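Local coordinates for protein putative esterase (Sulfolobus solfataricus P2, PDB 2RAU) that is thought to act as a lipase or esterase of the alpha/beta-hydrolase fold and binds calcium ions, at residues A52-P57 with S128-V133; V67-S70 with Y76-P79; H104-F109 with R113-T118; A157-S162 with E291-P296; N216-Y221 with S239-D244. One frame throughout, in Å; residues are numbered along the deposited sequence.

Contacts 1 and 4 belong to the alpha/beta-hydrolase core and touch each other: Leu56 and Ile130 of contact 1 pack on the helix that carries 157-162, with Ile130 CG2 3.6 Å from Tyr161 CD1. Leu56 also borders what is probably the nucleophile elbow. Contact 2, just after the strand of contact 1, joins contact 5 through Tyr76 CE1 and Ser220 CB, 3.9 Å apart. Contact 3 comes within about 5 Å of contact 2, nearest atoms. Contacts 4 and 5 lie on opposite sides of the molecule's centre, their centres about 37 Å apart. The calcium site of Gly142 and Glu144 is remote from all five, but another calcium ion lies about 4 Å from the Ile218 side chain.

Contact 1. Residues A52-P57 with S128-V133; sequences AVLILP and SDIKEV
Leu56 and Ile130 meet with their side chains at about a right angle, whereas Leu54 and Val133 pass at a slant. In the first pair the two branches of Leu56 do different work: CD1 faces the end of the isoleucine chain, 3.7 Å from Ile130 CD1, while CD2 sits nearer the branch point, 4.1 Å from both CG1 and CG2 of Ile130. With CG beside the backbone N (chi1 -60°), Leu56 bends over to the helix although its CB does not point straight at it. Leu54 starts out facing the helix, CG lying opposite the backbone N (chi1 167°), and straddles one methyl of Val133: Val133 CG1 is 3.8 Å from Leu54 CD1 and 3.9 Å from CD2. A looser touch, Leu54 CD2 to Ile130 CG2 at 4.3 Å, joins the two pairs. The arrangement is that of a beta-alpha-beta crossover in an alpha/beta-hydrolase sheet. Helix 123-141 links parallel strands 94-100 and 146-151, and strand 52-56 runs between those two beneath it. Strand and helix segments are nearly antiparallel, at 157°, with axes 11.0 Å apart at closest approach. Ile130 and Val133, three positions apart, share the helix face turned to the sheet; Lys131 points away and forms a salt bridge with Asp169. Tyr161 of helix 153-169 covers Ile130 further, and Ala157 and Ala158 of that helix pack against Leu56.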
# COMPACT_ATOMS: atom_id res chain seq x y z
N ALA A 52 -17.00 -1.40 -7.56
CA ALA A 52 -15.76 -0.64 -7.45
C ALA A 52 -15.11 -0.79 -6.07
O ALA A 52 -15.74 -0.51 -5.05
CB ALA A 52 -16.01 0.85 -7.77
N VAL A 53 -13.86 -1.27 -6.08
CA VAL A 53 -13.00 -1.32 -4.90
C VAL A 53 -11.75 -0.54 -5.21
O VAL A 53 -11.09 -0.84 -6.20
CB VAL A 53 -12.58 -2.77 -4.55
CG1 VAL A 53 -11.77 -2.75 -3.31
CG2 VAL A 53 -13.84 -3.66 -4.41
N LEU A 54 -11.41 0.43 -4.37
CA LEU A 54 -10.16 1.18 -4.49
C LEU A 54 -9.26 0.78 -3.31
O LEU A 54 -9.66 0.83 -2.13
CB LEU A 54 -10.39 2.70 -4.48
CG LEU A 54 -9.17 3.63 -4.30
CD1 LEU A 54 -8.20 3.45 -5.51
CD2 LEU A 54 -9.64 5.07 -4.08
N ILE A 55 -8.03 0.40 -3.64
CA ILE A 55 -7.03 0.02 -2.63
C ILE A 55 -5.91 1.03 -2.56
O ILE A 55 -5.25 1.31 -3.53
CB ILE A 55 -6.51 -1.43 -2.87
CG1 ILE A 55 -7.72 -2.38 -3.11
CG2 ILE A 55 -5.61 -1.90 -1.65
CD1 ILE A 55 -7.43 -3.87 -3.20
N LEU A 56 -5.74 1.59 -1.37
CA LEU A 56 -4.72 2.57 -1.06
C LEU A 56 -3.43 1.89 -0.57
O LEU A 56 -3.45 1.19 0.43
CB LEU A 56 -5.27 3.53 -0.01
CG LEU A 56 -6.54 4.36 -0.34
CD1 LEU A 56 -6.86 5.34 0.77
CD2 LEU A 56 -6.42 5.05 -1.74
N PRO A 57 -2.33 2.05 -1.31
CA PRO A 57 -1.10 1.45 -0.82
C PRO A 57 -0.55 2.08 0.44
O PRO A 57 -0.94 3.17 0.80
CB PRO A 57 -0.11 1.68 -1.96
CG PRO A 57 -1.00 2.00 -3.17
CD PRO A 57 -2.14 2.72 -2.61
N SER A 128 -6.45 15.07 -1.44
CA SER A 128 -6.90 15.65 -2.70
C SER A 128 -6.66 14.68 -3.86
O SER A 128 -7.47 14.58 -4.79
CB SER A 128 -6.26 17.02 -2.97
OG SER A 128 -4.89 16.92 -3.36
N ASP A 129 -5.56 13.94 -3.80
CA ASP A 129 -5.21 13.00 -4.84
C ASP A 129 -6.15 11.80 -4.80
O ASP A 129 -6.61 11.32 -5.84
CB ASP A 129 -3.77 12.52 -4.67
CG ASP A 129 -2.74 13.62 -4.92
OD1 ASP A 129 -3.09 14.63 -5.50
OD2 ASP A 129 -1.54 13.45 -4.57
N ILE A 130 -6.41 11.26 -3.61
CA ILE A 130 -7.38 10.19 -3.48
C ILE A 130 -8.78 10.65 -4.02
O ILE A 130 -9.47 9.88 -4.69
CB ILE A 130 -7.47 9.69 -2.02
CG1 ILE A 130 -6.09 9.12 -1.56
CG2 ILE A 130 -8.53 8.60 -1.91
CD1 ILE A 130 -5.97 8.88 0.01
N LYS A 131 -9.19 11.87 -3.68
CA LYS A 131 -10.45 12.42 -4.17
C LYS A 131 -10.57 12.44 -5.72
O LYS A 131 -11.62 12.08 -6.29
CB LYS A 131 -10.72 13.82 -3.57
CG LYS A 131 -11.96 14.56 -4.13
CD LYS A 131 -13.31 13.83 -4.07
CE LYS A 131 -14.20 14.27 -2.95
NZ LYS A 131 -15.54 13.61 -3.02
N GLU A 132 -9.51 12.87 -6.39
CA GLU A 132 -9.48 12.85 -7.85
C GLU A 132 -9.68 11.44 -8.39
O GLU A 132 -10.34 11.25 -9.42
CB GLU A 132 -8.16 13.41 -8.38
CG GLU A 132 -7.91 14.86 -8.22
CD GLU A 132 -8.99 15.74 -8.81
OE1 GLU A 132 -9.54 15.45 -9.88
OE2 GLU A 132 -9.30 16.73 -8.15
N VAL A 133 -9.06 10.45 -7.76
CA VAL A 133 -9.20 9.06 -8.18
C VAL A 133 -10.65 8.57 -7.93
O VAL A 133 -11.26 7.92 -8.78
CB VAL A 133 -8.16 8.18 -7.46
CG1 VAL A 133 -8.55 6.74 -7.47
CG2 VAL A 133 -6.73 8.44 -8.04

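Contact 2. Residues V67-S70 with Y76-P79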
# COMPACT_ATOMS: atom_id res chain seq x y z
N VAL A 67 -0.36 -4.32 -8.35
CA VAL A 67 -0.83 -5.07 -9.50
C VAL A 67 0.26 -5.97 -10.04
O VAL A 67 0.06 -7.14 -10.22
CB VAL A 67 -1.32 -4.11 -10.68
CG1 VAL A 67 -1.85 -4.90 -11.92
CG2 VAL A 67 -2.31 -3.03 -10.18
N THR A 68 1.43 -5.41 -10.34
CA THR A 68 2.45 -6.17 -11.00
C THR A 68 3.78 -6.35 -10.24
O THR A 68 4.73 -6.95 -10.77
CB THR A 68 2.74 -5.61 -12.44
OG1 THR A 68 3.00 -4.22 -12.34
CG2 THR A 68 1.56 -5.84 -13.42
N ILE A 69 3.86 -5.90 -8.98
CA ILE A 69 5.05 -6.10 -8.17
C ILE A 69 6.27 -5.59 -8.95
O ILE A 69 7.30 -6.26 -9.06
CB ILE A 69 5.22 -7.57 -7.68
CG1 ILE A 69 3.81 -8.21 -7.43
CG2 ILE A 69 6.03 -7.64 -6.37
CD1 ILE A 69 3.83 -9.67 -6.98
N SER A 70 6.09 -4.38 -9.48
CA SER A 70 7.07 -3.72 -10.30
C SER A 70 7.17 -2.23 -9.96
O SER A 70 6.30 -1.67 -9.25
CB SER A 70 6.70 -3.97 -11.76
OG SER A 70 5.46 -3.38 -12.18
N TYR A 76 10.29 -7.92 -10.97
CA TYR A 76 11.02 -8.69 -9.99
C TYR A 76 10.47 -10.10 -9.80
O TYR A 76 11.18 -10.96 -9.28
CB TYR A 76 11.03 -7.93 -8.64
CG TYR A 76 11.87 -6.69 -8.69
CD1 TYR A 76 13.24 -6.78 -8.60
CD2 TYR A 76 11.29 -5.42 -8.89
CE1 TYR A 76 14.04 -5.64 -8.68
CE2 TYR A 76 12.08 -4.30 -8.99
CZ TYR A 76 13.45 -4.40 -8.88
OH TYR A 76 14.25 -3.28 -8.90
N THR A 77 9.23 -10.34 -10.21
CA THR A 77 8.57 -11.63 -10.06
C THR A 77 7.35 -11.72 -10.98
O THR A 77 7.01 -10.75 -11.68
CB THR A 77 8.13 -11.85 -8.59
OG1 THR A 77 7.82 -13.21 -8.41
CG2 THR A 77 6.97 -10.97 -8.15
N ILE A 78 6.71 -12.89 -11.01
CA ILE A 78 5.43 -13.03 -11.70
C ILE A 78 4.32 -13.09 -10.67
O ILE A 78 4.32 -13.97 -9.82
CB ILE A 78 5.38 -14.29 -12.56
CG1 ILE A 78 6.47 -14.22 -13.64
CG2 ILE A 78 3.96 -14.46 -13.20
CD1 ILE A 78 6.80 -15.53 -14.24
N PRO A 79 3.38 -12.14 -10.72
CA PRO A 79 2.33 -12.17 -9.70
C PRO A 79 1.40 -13.36 -9.78
O PRO A 79 1.06 -13.83 -10.87
CB PRO A 79 1.49 -10.90 -10.01
CG PRO A 79 2.18 -10.17 -11.07
CD PRO A 79 3.24 -11.02 -11.66
O HOH W 1 7.28 -8.11 -11.22
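Thr68 and Pro79 bring the two backbones closest, CA atoms 6.1 Å apart, where the chain leaves helix 63-68 and Ile69 breaks the helical course with a positive phi of 52°. The segments lead into and out of a small antiparallel beta hairpin (strands 70-71 and 74-75), so the contact draws together the chain on its way in and on its way out. Ile69 is the main apolar bridge. Its CD1 lies 3.6 Å from Thr77 CG2 and also rests on Pro79, 4.0 Å from that ring's CB; its chi1 of -33° is away from a staggered value, bringing the branch alongside the threonine at a slant. The same threonine methyl is 3.9 Å from both CB and CG2 of Ile69, so it sits in the fork of the isoleucine. The proline ring packs on the last helical residues, with CG 3.8 Å from Val67 O. Pro267 of helix 262-270 packs on Ile69, Tyr76 and Thr77, and Leu16 on Thr68 and Pro79. A polar link between the segments runs through an ordered water. It accepts the N-H of Tyr76, with 3.0 Å between Tyr76 N and the water oxygen, and lies 2.8 Å from Ile69 O.

Contact 3. Residues H104-F109 with R113-T118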
# COMPACT_ATOMS: atom_id res chain seq x y z
N HIS A 104 5.58 7.91 -6.45
CA HIS A 104 5.87 7.04 -7.54
C HIS A 104 6.52 7.72 -8.75
O HIS A 104 6.86 7.04 -9.71
CB HIS A 104 4.64 6.29 -7.99
CG HIS A 104 4.93 5.02 -8.71
ND1 HIS A 104 5.83 4.07 -8.25
CD2 HIS A 104 4.41 4.51 -9.86
CE1 HIS A 104 5.85 3.05 -9.09
NE2 HIS A 104 4.99 3.30 -10.08
N TYR A 105 6.74 9.03 -8.65
CA TYR A 105 7.34 9.82 -9.73
C TYR A 105 8.64 10.49 -9.30
O TYR A 105 9.28 11.19 -10.10
CB TYR A 105 6.32 10.84 -10.26
CG TYR A 105 5.22 10.10 -10.97
CD1 TYR A 105 5.40 9.71 -12.26
CD2 TYR A 105 4.06 9.71 -10.30
CE1 TYR A 105 4.48 8.95 -12.88
CE2 TYR A 105 3.15 8.93 -10.90
CZ TYR A 105 3.35 8.58 -12.21
OH TYR A 105 2.45 7.83 -12.92
N VAL A 106 9.09 10.20 -8.08
CA VAL A 106 10.36 10.79 -7.55
C VAL A 106 11.61 10.00 -8.07
O VAL A 106 11.70 8.78 -7.92
CB VAL A 106 10.32 10.82 -6.00
CG1 VAL A 106 11.69 11.36 -5.37
CG2 VAL A 106 9.12 11.64 -5.51
N PRO A 107 12.58 10.70 -8.71
CA PRO A 107 13.77 9.98 -9.11
C PRO A 107 14.56 9.46 -7.90
O PRO A 107 14.65 10.12 -6.86
CB PRO A 107 14.60 11.02 -9.85
CG PRO A 107 13.69 12.15 -10.09
CD PRO A 107 12.69 12.12 -9.02
N PRO A 108 15.13 8.26 -8.03
CA PRO A 108 15.84 7.67 -6.92
C PRO A 108 17.17 8.34 -6.60
O PRO A 108 17.71 8.18 -5.50
CB PRO A 108 16.01 6.23 -7.37
CG PRO A 108 16.14 6.32 -8.88
CD PRO A 108 15.12 7.40 -9.23
N PHE A 109 17.70 9.11 -7.55
CA PHE A 109 19.04 9.69 -7.38
C PHE A 109 18.99 11.07 -6.75
O PHE A 109 20.04 11.63 -6.48
CB PHE A 109 19.80 9.75 -8.73
CG PHE A 109 19.03 10.43 -9.82
CD1 PHE A 109 18.99 11.83 -9.92
CD2 PHE A 109 18.25 9.68 -10.68
CE1 PHE A 109 18.25 12.43 -10.89
CE2 PHE A 109 17.52 10.29 -11.64
CZ PHE A 109 17.49 11.67 -11.72
N ARG A 113 18.29 18.58 -0.37
CA ARG A 113 17.35 19.64 -0.69
C ARG A 113 16.77 19.58 -2.08
O ARG A 113 15.86 20.33 -2.40
CB ARG A 113 17.96 21.00 -0.45
CG ARG A 113 18.25 21.26 1.00
CD ARG A 113 18.80 22.67 1.24
NE ARG A 113 19.12 22.81 2.66
CZ ARG A 113 18.24 23.09 3.61
NH1 ARG A 113 16.97 23.30 3.30
NH2 ARG A 113 18.63 23.15 4.87
N GLN A 114 17.27 18.66 -2.91
CA GLN A 114 16.65 18.44 -4.22
C GLN A 114 15.24 17.87 -4.08
O GLN A 114 14.46 17.89 -5.04
CB GLN A 114 17.47 17.47 -5.04
CG GLN A 114 18.87 17.94 -5.39
CD GLN A 114 19.64 16.87 -6.18
OE1 GLN A 114 19.67 15.68 -5.85
NE2 GLN A 114 20.29 17.31 -7.21
N LEU A 115 14.93 17.40 -2.88
CA LEU A 115 13.63 16.83 -2.56
C LEU A 115 12.68 17.82 -1.82
O LEU A 115 11.62 17.42 -1.30
CB LEU A 115 13.85 15.56 -1.75
CG LEU A 115 14.48 14.40 -2.59
CD1 LEU A 115 15.34 13.52 -1.78
CD2 LEU A 115 13.44 13.60 -3.39
N SER A 116 13.03 19.10 -1.83
CA SER A 116 12.27 20.13 -1.11
C SER A 116 10.87 20.31 -1.70
O SER A 116 9.97 20.76 -1.01
CB SER A 116 13.06 21.44 -1.07
OG SER A 116 13.14 21.99 -2.38
N PHE A 117 10.66 19.86 -2.96
CA PHE A 117 9.35 19.87 -3.59
C PHE A 117 8.36 18.94 -2.86
O PHE A 117 7.14 19.03 -3.10
CB PHE A 117 9.43 19.53 -5.08
CG PHE A 117 9.88 18.14 -5.38
CD1 PHE A 117 8.98 17.08 -5.41
CD2 PHE A 117 11.22 17.89 -5.66
CE1 PHE A 117 9.43 15.77 -5.68
CE2 PHE A 117 11.66 16.61 -5.93
CZ PHE A 117 10.77 15.53 -5.93
N THR A 118 8.87 18.05 -2.01
CA THR A 118 8.03 17.18 -1.19
C THR A 118 7.62 17.81 0.17
O THR A 118 6.86 17.21 0.94
CB THR A 118 8.70 15.84 -0.90
OG1 THR A 118 9.72 16.01 0.08
CG2 THR A 118 9.25 15.20 -2.17
O HOH W 2 21.19 14.32 -8.17
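Val106 aims its CB at the 113-118 segment and divides there into two methyls with different targets. CG1, opposite the backbone N (chi1 177°), presses on Leu115 CD2 at 3.5 Å, tighter than usual van der Waals contact, and the two side chains cross at about a right angle. CG2, beside the backbone N, comes instead to the rim of the Phe117 ring, near its plane, 4.1 Å from CE1. The valine is thus wedged between an aliphatic branch and an aromatic edge. Phe117 offers that edge because its CG stands between the backbone N and the carbonyl carbon (chi1 65°). Its segment winds in 3-10 turns, with i to i-3 bonds from Ser116 N to Arg113 O and from Thr118 N to Leu115 O. Leu115 O receives two donors from Thr118: the backbone N at 2.9 Å and the hydroxyl OG1 at 2.7 Å, the latter nearly in line with the carbonyl (165°). This double hold ties the threonine hydroxyl back into its own turn. At the more exposed end a water spans the segments, donating to Gln114 OE1 at 3.1 Å and more weakly to Phe109 O at 3.4 Å; Gln114 OE1 also accepts from Lys111 N. The Phe109 ring carries Pro107 CB over one face, toward the rim. Both segments belong to the long connection from strand 94-100 to helix 123-141. Phe117 stacks on Tyr35, from the loop before strand 37-45, while Leu115 and Thr118 pack against Val207 of strand 207-209.

Contact 4. Residues A157-S162 with E291-P296; sequences AALNYS and EGILVP
Helix 153-169, which in this alpha/beta-hydrolase fold follows what is probably the nucleophile elbow, is met here by Ile293 from the loop leading into strand 297-302, a parallel strand of the central sheet. One methyl carries the contact. Ile293 extends toward the helix (chi2 -178°), and its CD1 enters the groove between Leu159 and Ser162, one turn apart. There it lies 3.7 Å from Leu159 O, 3.9 Å from Leu159 CD2 and 4.1 Å from Ser162 CB. The leucine comes in obliquely, its chi1 of -100° displaced from a staggered value. Ser162 presents its methylene to the isoleucine because its hydroxyl is engaged inside the helix: OG donates to Ala158 O at 2.8 Å, tilted 30° from the carbonyl plane. The backbone N of Ser162 reaches the same oxygen at 2.9 Å from the opposite face. Leu175 of strand 170-176 and Leu315 also pack on Leu159, and Trp166, further along the helix, covers Leu294 and Val295. With no hydrogen bond crossing between the segments, the contact rests mainly on van der Waals packing and burial of Ile293, whose CD1 also touches a backbone carbonyl oxygen, and the Ser162 hydroxyl beside the contact is satisfied within its own helix.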
# COMPACT_ATOMS: atom_id res chain seq x y z
N ALA A 157 -4.94 6.40 5.70
CA ALA A 157 -5.43 7.25 4.60
C ALA A 157 -6.92 6.97 4.33
O ALA A 157 -7.70 7.91 4.16
CB ALA A 157 -4.59 7.05 3.35
N ALA A 158 -7.32 5.69 4.31
CA ALA A 158 -8.72 5.30 4.05
C ALA A 158 -9.65 5.86 5.12
O ALA A 158 -10.76 6.38 4.82
CB ALA A 158 -8.84 3.81 3.98
N LEU A 159 -9.22 5.77 6.37
CA LEU A 159 -10.00 6.28 7.48
C LEU A 159 -10.09 7.80 7.47
O LEU A 159 -11.16 8.37 7.74
CB LEU A 159 -9.43 5.79 8.81
CG LEU A 159 -10.18 4.60 9.41
CD1 LEU A 159 -9.28 3.77 10.31
CD2 LEU A 159 -11.43 5.12 10.13
N ASN A 160 -8.95 8.46 7.23
CA ASN A 160 -8.90 9.93 7.12
C ASN A 160 -9.79 10.46 5.96
O ASN A 160 -10.54 11.44 6.11
CB ASN A 160 -7.44 10.38 6.97
CG ASN A 160 -6.65 10.22 8.24
OD1 ASN A 160 -7.20 9.84 9.26
ND2 ASN A 160 -5.33 10.44 8.18
N TYR A 161 -9.68 9.82 4.80
CA TYR A 161 -10.51 10.15 3.65
C TYR A 161 -12.00 9.97 3.99
O TYR A 161 -12.82 10.86 3.71
CB TYR A 161 -10.14 9.28 2.41
CG TYR A 161 -10.90 9.70 1.21
CD1 TYR A 161 -10.40 10.68 0.36
CD2 TYR A 161 -12.15 9.14 0.90
CE1 TYR A 161 -11.12 11.10 -0.73
CE2 TYR A 161 -12.87 9.56 -0.22
CZ TYR A 161 -12.35 10.54 -1.02
OH TYR A 161 -13.06 10.98 -2.13
N SER A 162 -12.32 8.84 4.61
CA SER A 162 -13.69 8.53 4.98
C SER A 162 -14.24 9.50 6.00
O SER A 162 -15.38 9.85 5.93
CB SER A 162 -13.80 7.10 5.54
OG SER A 162 -13.50 6.16 4.54
N GLU A 291 -15.31 9.68 14.70
CA GLU A 291 -16.51 9.38 15.46
C GLU A 291 -17.72 9.15 14.53
O GLU A 291 -18.44 8.18 14.69
CB GLU A 291 -16.77 10.46 16.55
N GLY A 292 -17.92 9.95 13.51
CA GLY A 292 -19.16 9.77 12.75
C GLY A 292 -19.25 8.78 11.60
O GLY A 292 -20.26 8.77 10.89
N ILE A 293 -18.23 7.94 11.43
CA ILE A 293 -18.13 7.13 10.21
C ILE A 293 -19.05 5.91 10.36
O ILE A 293 -18.71 4.94 11.01
CB ILE A 293 -16.66 6.73 9.91
CG1 ILE A 293 -15.75 7.97 9.95
CG2 ILE A 293 -16.55 6.00 8.57
CD1 ILE A 293 -14.29 7.70 9.61
N LEU A 294 -20.22 5.98 9.73
CA LEU A 294 -21.19 4.90 9.80
C LEU A 294 -21.12 4.04 8.54
O LEU A 294 -22.06 3.95 7.74
CB LEU A 294 -22.60 5.47 10.01
CG LEU A 294 -22.72 6.51 11.13
CD1 LEU A 294 -24.10 6.98 11.11
CD2 LEU A 294 -22.29 5.95 12.50
N VAL A 295 -19.98 3.42 8.36
CA VAL A 295 -19.68 2.60 7.20
C VAL A 295 -19.34 1.18 7.72
O VAL A 295 -18.55 1.06 8.65
CB VAL A 295 -18.45 3.22 6.43
CG1 VAL A 295 -17.85 2.27 5.44
CG2 VAL A 295 -18.85 4.56 5.76
N PRO A 296 -19.95 0.12 7.14
CA PRO A 296 -19.53 -1.25 7.43
C PRO A 296 -18.03 -1.39 7.20
O PRO A 296 -17.52 -0.98 6.14
CB PRO A 296 -20.29 -2.08 6.41
CG PRO A 296 -21.48 -1.31 6.15
CD PRO A 296 -21.06 0.12 6.18

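Contact 5. Residues N216-Y221 with S239-D244; sequences NPIWSY and SDFLMD
Pro217 O takes two donors from helix 218-224: the backbone N of Tyr221 at 3.0 Å and the hydroxyl OG of Ser220 at 2.9 Å, the latter in the carbonyl plane on a lone pair. This helix packs on helix 238-248, and both lie in the long insertion, with several helices, between core strands 170-176 and 297-302, where alpha/beta hydrolases commonly carry a cap. Leu242 is the centre of the contact. Its CD2 stands over the six-membered ring of Trp219, 4.0 Å from the centroid and 11° off the normal, a CH-pi contact, while its CB is 3.7 Å from Trp219 CZ3. The indole reaches Leu242 with CG beside the backbone N (chi1 -58°); its NE1 bonds to Arg211 O, and Phe266 of helix 262-270 meets it edge-to-face. An alanine in place of Trp219 would probably leave the Leu242 methyl without the aromatic face beneath it and Arg211 O without its indole donor. Ile218 also packs on Leu242, its CG1 4.1 Å from Leu242 CD1. Further out, Ile218 CD1 comes to the edge of the Phe241 ring, near its plane, 4.5 Å from CE2.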
# COMPACT_ATOMS: atom_id res chain seq x y z
N ASN A 216 18.39 -0.02 -3.24
CA ASN A 216 18.78 -1.21 -2.48
C ASN A 216 18.61 -2.54 -3.26
O ASN A 216 17.72 -3.38 -2.96
CB ASN A 216 18.02 -1.24 -1.15
CG ASN A 216 18.36 -0.09 -0.31
OD1 ASN A 216 19.51 0.03 0.14
ND2 ASN A 216 17.40 0.87 -0.16
N PRO A 217 19.46 -2.74 -4.26
CA PRO A 217 19.40 -3.97 -5.09
C PRO A 217 19.77 -5.30 -4.36
O PRO A 217 19.59 -6.36 -4.96
CB PRO A 217 20.40 -3.67 -6.20
CG PRO A 217 21.34 -2.69 -5.61
CD PRO A 217 20.49 -1.81 -4.76
N ILE A 218 20.20 -5.21 -3.09
CA ILE A 218 20.50 -6.35 -2.24
C ILE A 218 19.40 -7.37 -2.22
O ILE A 218 19.67 -8.57 -2.29
CB ILE A 218 20.82 -5.93 -0.79
CG1 ILE A 218 21.16 -7.18 0.06
CG2 ILE A 218 19.74 -5.11 -0.15
CD1 ILE A 218 21.90 -6.85 1.38
N TRP A 219 18.15 -6.94 -2.19
CA TRP A 219 17.04 -7.91 -2.12
C TRP A 219 16.94 -8.78 -3.36
O TRP A 219 16.88 -10.01 -3.29
CB TRP A 219 15.72 -7.18 -1.86
CG TRP A 219 15.71 -6.35 -0.60
CD1 TRP A 219 16.03 -5.04 -0.49
CD2 TRP A 219 15.37 -6.79 0.70
NE1 TRP A 219 15.96 -4.64 0.81
CE2 TRP A 219 15.55 -5.70 1.57
CE3 TRP A 219 14.94 -8.01 1.23
CZ2 TRP A 219 15.28 -5.77 2.93
CZ3 TRP A 219 14.67 -8.07 2.57
CH2 TRP A 219 14.84 -6.95 3.40
N SER A 220 16.98 -8.14 -4.52
CA SER A 220 16.98 -8.87 -5.78
C SER A 220 18.22 -9.78 -5.95
O SER A 220 18.09 -10.89 -6.45
CB SER A 220 16.77 -7.86 -6.95
OG SER A 220 17.95 -7.12 -7.21
N TYR A 221 19.40 -9.30 -5.56
CA TYR A 221 20.62 -10.10 -5.64
C TYR A 221 20.46 -11.36 -4.79
O TYR A 221 20.82 -12.44 -5.22
CB TYR A 221 21.82 -9.28 -5.19
CG TYR A 221 23.07 -10.09 -5.06
CD1 TYR A 221 23.83 -10.39 -6.18
CD2 TYR A 221 23.46 -10.65 -3.83
CE1 TYR A 221 24.98 -11.17 -6.07
CE2 TYR A 221 24.58 -11.42 -3.72
CZ TYR A 221 25.34 -11.69 -4.84
OH TYR A 221 26.46 -12.47 -4.73
N SER A 239 20.41 -14.53 2.46
CA SER A 239 18.96 -14.68 2.53
C SER A 239 18.50 -14.87 3.95
O SER A 239 17.44 -14.39 4.30
CB SER A 239 18.42 -15.77 1.61
OG SER A 239 18.87 -17.07 1.94
N ASP A 240 19.27 -15.60 4.74
CA ASP A 240 19.00 -15.79 6.16
C ASP A 240 18.94 -14.45 6.91
O ASP A 240 18.04 -14.21 7.74
CB ASP A 240 20.09 -16.64 6.80
CG ASP A 240 20.07 -18.12 6.38
OD1 ASP A 240 19.18 -18.56 5.60
OD2 ASP A 240 20.98 -18.83 6.87
N PHE A 241 19.93 -13.60 6.62
CA PHE A 241 20.06 -12.26 7.20
C PHE A 241 18.88 -11.38 6.85
O PHE A 241 18.23 -10.79 7.75
CB PHE A 241 21.39 -11.68 6.73
CG PHE A 241 21.48 -10.19 6.80
CD1 PHE A 241 21.56 -9.54 8.02
CD2 PHE A 241 21.54 -9.43 5.64
CE1 PHE A 241 21.70 -8.17 8.06
CE2 PHE A 241 21.66 -8.07 5.69
CZ PHE A 241 21.75 -7.44 6.89
N LEU A 242 18.49 -11.37 5.57
CA LEU A 242 17.42 -10.50 5.11
C LEU A 242 16.09 -10.97 5.66
O LEU A 242 15.30 -10.16 6.15
CB LEU A 242 17.33 -10.43 3.59
CG LEU A 242 18.54 -9.71 2.94
CD1 LEU A 242 18.47 -9.93 1.46
CD2 LEU A 242 18.58 -8.23 3.38
N MSE A 243 15.84 -12.28 5.62
CA MSE A 243 14.57 -12.80 6.18
C MSE A 243 14.50 -12.61 7.69
O MSE A 243 13.43 -12.29 8.22
CB MSE A 243 14.37 -14.26 5.80
CG MSE A 243 14.04 -14.45 4.31
SE MSE A 243 12.38 -13.72 3.68
CE MSE A 243 11.17 -15.02 4.41
N ASP A 244 15.61 -12.80 8.39
CA ASP A 244 15.59 -12.55 9.82
C ASP A 244 15.41 -11.04 10.14
O ASP A 244 14.84 -10.70 11.19
CB ASP A 244 16.79 -13.14 10.59
CG ASP A 244 16.48 -13.37 12.04
OD1 ASP A 244 15.50 -14.11 12.31
OD2 ASP A 244 17.24 -12.85 12.89